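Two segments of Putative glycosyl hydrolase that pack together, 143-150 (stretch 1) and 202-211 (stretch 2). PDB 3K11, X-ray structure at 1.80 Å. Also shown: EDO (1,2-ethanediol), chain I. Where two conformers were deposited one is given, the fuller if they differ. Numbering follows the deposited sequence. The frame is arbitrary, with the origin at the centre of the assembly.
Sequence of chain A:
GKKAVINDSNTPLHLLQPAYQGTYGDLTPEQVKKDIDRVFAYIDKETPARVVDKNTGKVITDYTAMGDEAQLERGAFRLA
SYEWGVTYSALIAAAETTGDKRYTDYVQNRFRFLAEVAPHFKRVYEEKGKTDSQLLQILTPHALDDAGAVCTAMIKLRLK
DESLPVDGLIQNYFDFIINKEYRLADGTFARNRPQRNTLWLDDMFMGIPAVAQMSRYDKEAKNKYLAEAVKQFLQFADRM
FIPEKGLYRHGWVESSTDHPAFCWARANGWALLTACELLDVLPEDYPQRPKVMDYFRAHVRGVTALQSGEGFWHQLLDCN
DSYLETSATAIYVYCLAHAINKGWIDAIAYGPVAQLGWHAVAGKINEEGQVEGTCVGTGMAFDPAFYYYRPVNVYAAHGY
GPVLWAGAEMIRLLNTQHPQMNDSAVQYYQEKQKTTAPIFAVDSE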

# COMPACT_ATOMS: atom_id res chain seq x y z
N ALA A 143 -34.37 5.15 -14.46
CA ALA A 143 -33.15 4.46 -14.02
C ALA A 143 -33.42 3.98 -12.62
O ALA A 143 -34.28 4.52 -11.95
CB ALA A 143 -31.96 5.41 -14.05
N LEU A 144 -32.71 2.97 -12.16
CA LEU A 144 -32.91 2.47 -10.80
C LEU A 144 -32.69 3.57 -9.73
O LEU A 144 -33.31 3.53 -8.65
CB LEU A 144 -31.99 1.29 -10.53
CG LEU A 144 -32.20 0.00 -11.29
CD1 LEU A 144 -31.13 -0.94 -10.80
CD2 LEU A 144 -33.60 -0.55 -10.99
N ASP A 145 -31.81 4.53 -10.06
CA ASP A 145 -31.56 5.74 -9.23
C ASP A 145 -32.77 6.55 -8.96
O ASP A 145 -32.79 7.31 -8.00
CB ASP A 145 -30.69 6.75 -9.96
CG ASP A 145 -29.27 6.37 -10.00
OD1 ASP A 145 -28.89 5.38 -9.35
OD2 ASP A 145 -28.53 7.10 -10.68
N ASP A 146 -33.74 6.43 -9.85
CA ASP A 146 -35.00 7.20 -9.75
C ASP A 146 -36.04 6.46 -8.94
O ASP A 146 -37.10 7.01 -8.72
CB ASP A 146 -35.60 7.40 -11.14
CG ASP A 146 -34.77 8.32 -12.02
OD1 ASP A 146 -34.00 9.15 -11.48
OD2 ASP A 146 -34.97 8.26 -13.26
N ALA A 147 -35.78 5.22 -8.49
CA ALA A 147 -36.83 4.37 -7.95
C ALA A 147 -36.50 3.51 -6.77
O ALA A 147 -37.27 3.43 -5.81
CB ALA A 147 -37.38 3.45 -9.09
N GLY A 148 -35.38 2.82 -6.81
CA GLY A 148 -35.18 1.71 -5.87
C GLY A 148 -35.12 1.99 -4.38
O GLY A 148 -35.90 1.42 -3.59
N ALA A 149 -34.22 2.90 -4.00
CA ALA A 149 -34.00 3.23 -2.59
C ALA A 149 -35.26 3.79 -1.97
O ALA A 149 -35.57 3.48 -0.83
CB ALA A 149 -32.86 4.22 -2.46
N VAL A 150 -35.98 4.64 -2.71
CA VAL A 150 -37.24 5.23 -2.22
C VAL A 150 -38.35 4.19 -2.11
O VAL A 150 -39.00 4.10 -1.09
CB VAL A 150 -37.69 6.43 -3.08
CG1 VAL A 150 -39.08 6.94 -2.63
CG2 VAL A 150 -36.65 7.57 -2.97
N ASP A 202 -23.05 0.45 -7.87
CA ASP A 202 -24.13 1.16 -7.18
C ASP A 202 -25.45 0.46 -7.38
O ASP A 202 -26.31 0.49 -6.47
CB ASP A 202 -24.31 2.60 -7.71
CG ASP A 202 -23.00 3.41 -7.72
OD1 ASP A 202 -22.06 2.98 -8.37
OD2 ASP A 202 -22.90 4.45 -7.03
N ASP A 203 -25.63 -0.24 -8.51
CA ASP A 203 -26.96 -0.80 -8.83
C ASP A 203 -27.27 -2.04 -8.02
O ASP A 203 -28.40 -2.44 -7.97
CB ASP A 203 -27.11 -1.08 -10.30
CG ASP A 203 -27.34 0.17 -11.14
OD1 ASP A 203 -27.84 1.18 -10.58
OD2 ASP A 203 -27.09 0.10 -12.35
N MSE A 204 -26.27 -2.65 -7.37
CA MSE A 204 -26.57 -3.67 -6.38
C MSE A 204 -27.57 -3.08 -5.37
O MSE A 204 -28.57 -3.69 -5.02
CB MSE A 204 -25.31 -4.17 -5.68
CG MSE A 204 -24.44 -5.01 -6.60
SE MSE A 204 -22.93 -5.79 -5.71
CE MSE A 204 -23.86 -7.23 -4.86
N PHE A 205 -27.30 -1.86 -4.94
CA PHE A 205 -28.10 -1.17 -3.92
C PHE A 205 -29.29 -0.48 -4.52
O PHE A 205 -30.35 -0.43 -3.91
CB PHE A 205 -27.23 -0.20 -3.13
CG PHE A 205 -27.98 0.53 -2.07
CD1 PHE A 205 -28.40 -0.14 -0.90
CD2 PHE A 205 -28.30 1.85 -2.26
CE1 PHE A 205 -29.13 0.54 0.07
CE2 PHE A 205 -29.06 2.54 -1.30
CZ PHE A 205 -29.45 1.88 -0.13
N MSE A 206 -29.14 0.04 -5.73
CA MSE A 206 -30.30 0.70 -6.34
C MSE A 206 -31.42 -0.29 -6.64
O MSE A 206 -32.60 0.07 -6.59
CB MSE A 206 -29.92 1.48 -7.59
CG MSE A 206 -28.83 2.46 -7.42
SE MSE A 206 -29.14 3.81 -6.00
CE MSE A 206 -27.21 4.14 -5.46
N GLY A 207 -31.07 -1.52 -6.99
CA GLY A 207 -32.05 -2.54 -7.40
C GLY A 207 -32.41 -3.67 -6.45
O GLY A 207 -33.57 -4.03 -6.34
N ILE A 208 -31.44 -4.20 -5.71
CA ILE A 208 -31.68 -5.48 -4.99
C ILE A 208 -32.57 -5.32 -3.76
O ILE A 208 -33.51 -6.09 -3.63
CB ILE A 208 -30.38 -6.24 -4.71
CG1 ILE A 208 -29.71 -6.54 -6.05
CG2 ILE A 208 -30.61 -7.50 -3.85
CD1 ILE A 208 -28.25 -7.12 -5.91
N PRO A 209 -32.35 -4.29 -2.91
CA PRO A 209 -33.24 -4.14 -1.75
C PRO A 209 -34.72 -4.01 -2.09
O PRO A 209 -35.57 -4.57 -1.37
CB PRO A 209 -32.69 -2.88 -1.05
CG PRO A 209 -31.21 -2.91 -1.40
CD PRO A 209 -31.29 -3.27 -2.88
N ALA A 210 -35.05 -3.31 -3.17
CA ALA A 210 -36.43 -3.17 -3.59
C ALA A 210 -37.05 -4.53 -3.92
O ALA A 210 -38.20 -4.81 -3.57
CB ALA A 210 -36.51 -2.26 -4.82
N VAL A 211 -36.29 -5.34 -4.66
CA VAL A 211 -36.74 -6.68 -5.03
C VAL A 211 -36.90 -7.52 -3.76
O VAL A 211 -37.91 -8.17 -3.59
CB VAL A 211 -35.81 -7.34 -6.08
CG1 VAL A 211 -36.32 -8.77 -6.42
CG2 VAL A 211 -35.72 -6.47 -7.37
C1 EDO I . -25.95 6.33 -8.66
O1 EDO I . -26.16 4.94 -8.85
C2 EDO I . -25.09 6.83 -9.80
O2 EDO I . -25.95 7.09 -10.88
O HOH W 1 -29.58 3.82 -11.82

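The contact between these two segments rests on close packing rather than on direct hydrogen bonds, and its centre is the place where Gly148 meets Met206, their CA atoms 5.0 Å apart. Here the absence of a side chain is what lets the backbones approach. Gly148 CA lies 3.1 Å from Met206 O, and the CA-H points almost straight at the oxygen, with an angle of 173° at the hydrogen, so this is a well-directed CA-H...O contact. A CB on Gly148 would point toward the helix and sit 1.6 Å from Met206 O, an outright clash; glycine is therefore the residue that fits this backbone. At the kink of the second helix, where Pro209 has no N-H and Ala210 N makes no bond to the turn before, Met206 O is left free of the usual helical partner, and it faces Gly148 CA. One turn further on, Ala210 directs its CB toward the first stretch, with Ala210 CB 3.9 Å from Gly148 O, a small methyl that fills the space without forcing the segments apart.

Leu144 is the main apolar side chain contributed by the first stretch. It belongs to a short 3-10 segment, and Leu144 O accepts bonds from Ala147 N (3.0 Å) and Gly148 N (2.9 Å), a tight turn that leads into the helix beginning at Gly148. Leu144 CB points toward the partner and packs 3.6 Å from Met206 CB. The m,t rotamer, with chi1 at -66° and chi2 at 179°, is a common, relaxed one for leucine, and it carries Leu144 CD1 over the helix backbone to within 3.9 Å of Gly207 N. Gly207 suits this position for the same reason as Gly148, though less strictly: an ideal CB on Gly207 would be a tight 3.1 Å from Leu144 CD1.

Met206, a selenomethionine, has more of its surface covered by the other stretch than any other residue of its own. Its CB leaves sideways, and chi1 of -54° (m) sets Met206 CG 3.5 Å from Asp145 OD1; beyond it, chi2 of -56° (m) folds the chain and its end leads away from the first stretch. An unbranched, flexible chain can make such a turn easily.

Asp145 CB points away from the second stretch, but chi1 of -76° (m) brings its carboxylate back nearer the helix. Two conformers were deposited for it. In the one given, an ethanediol, probably from the crystallisation liquor, donates from EDO O1 to Asp145 OD1 (2.8 Å) and from EDO O2 to Asp145 OD2 (2.6 Å), so both carboxylate oxygens are engaged. Asp145 OD1 is also 4.5 Å from Asp203 OD1, an approach of like charges. Water 1 lies beside this pair: it accepts from Asp145 N at 2.9 Å and makes a weak bond to Asp203 OD1 at 3.4 Å. Asp203 is further satisfied by bonds elsewhere in the structure.

Farther along, Ala149 CB rests 4.3 Å from Phe205 CE2, meeting the ring obliquely. Phe205 leaves its backbone sideways, and its t rotamer (chi1 -179°) brings the ring nearer this compact methyl.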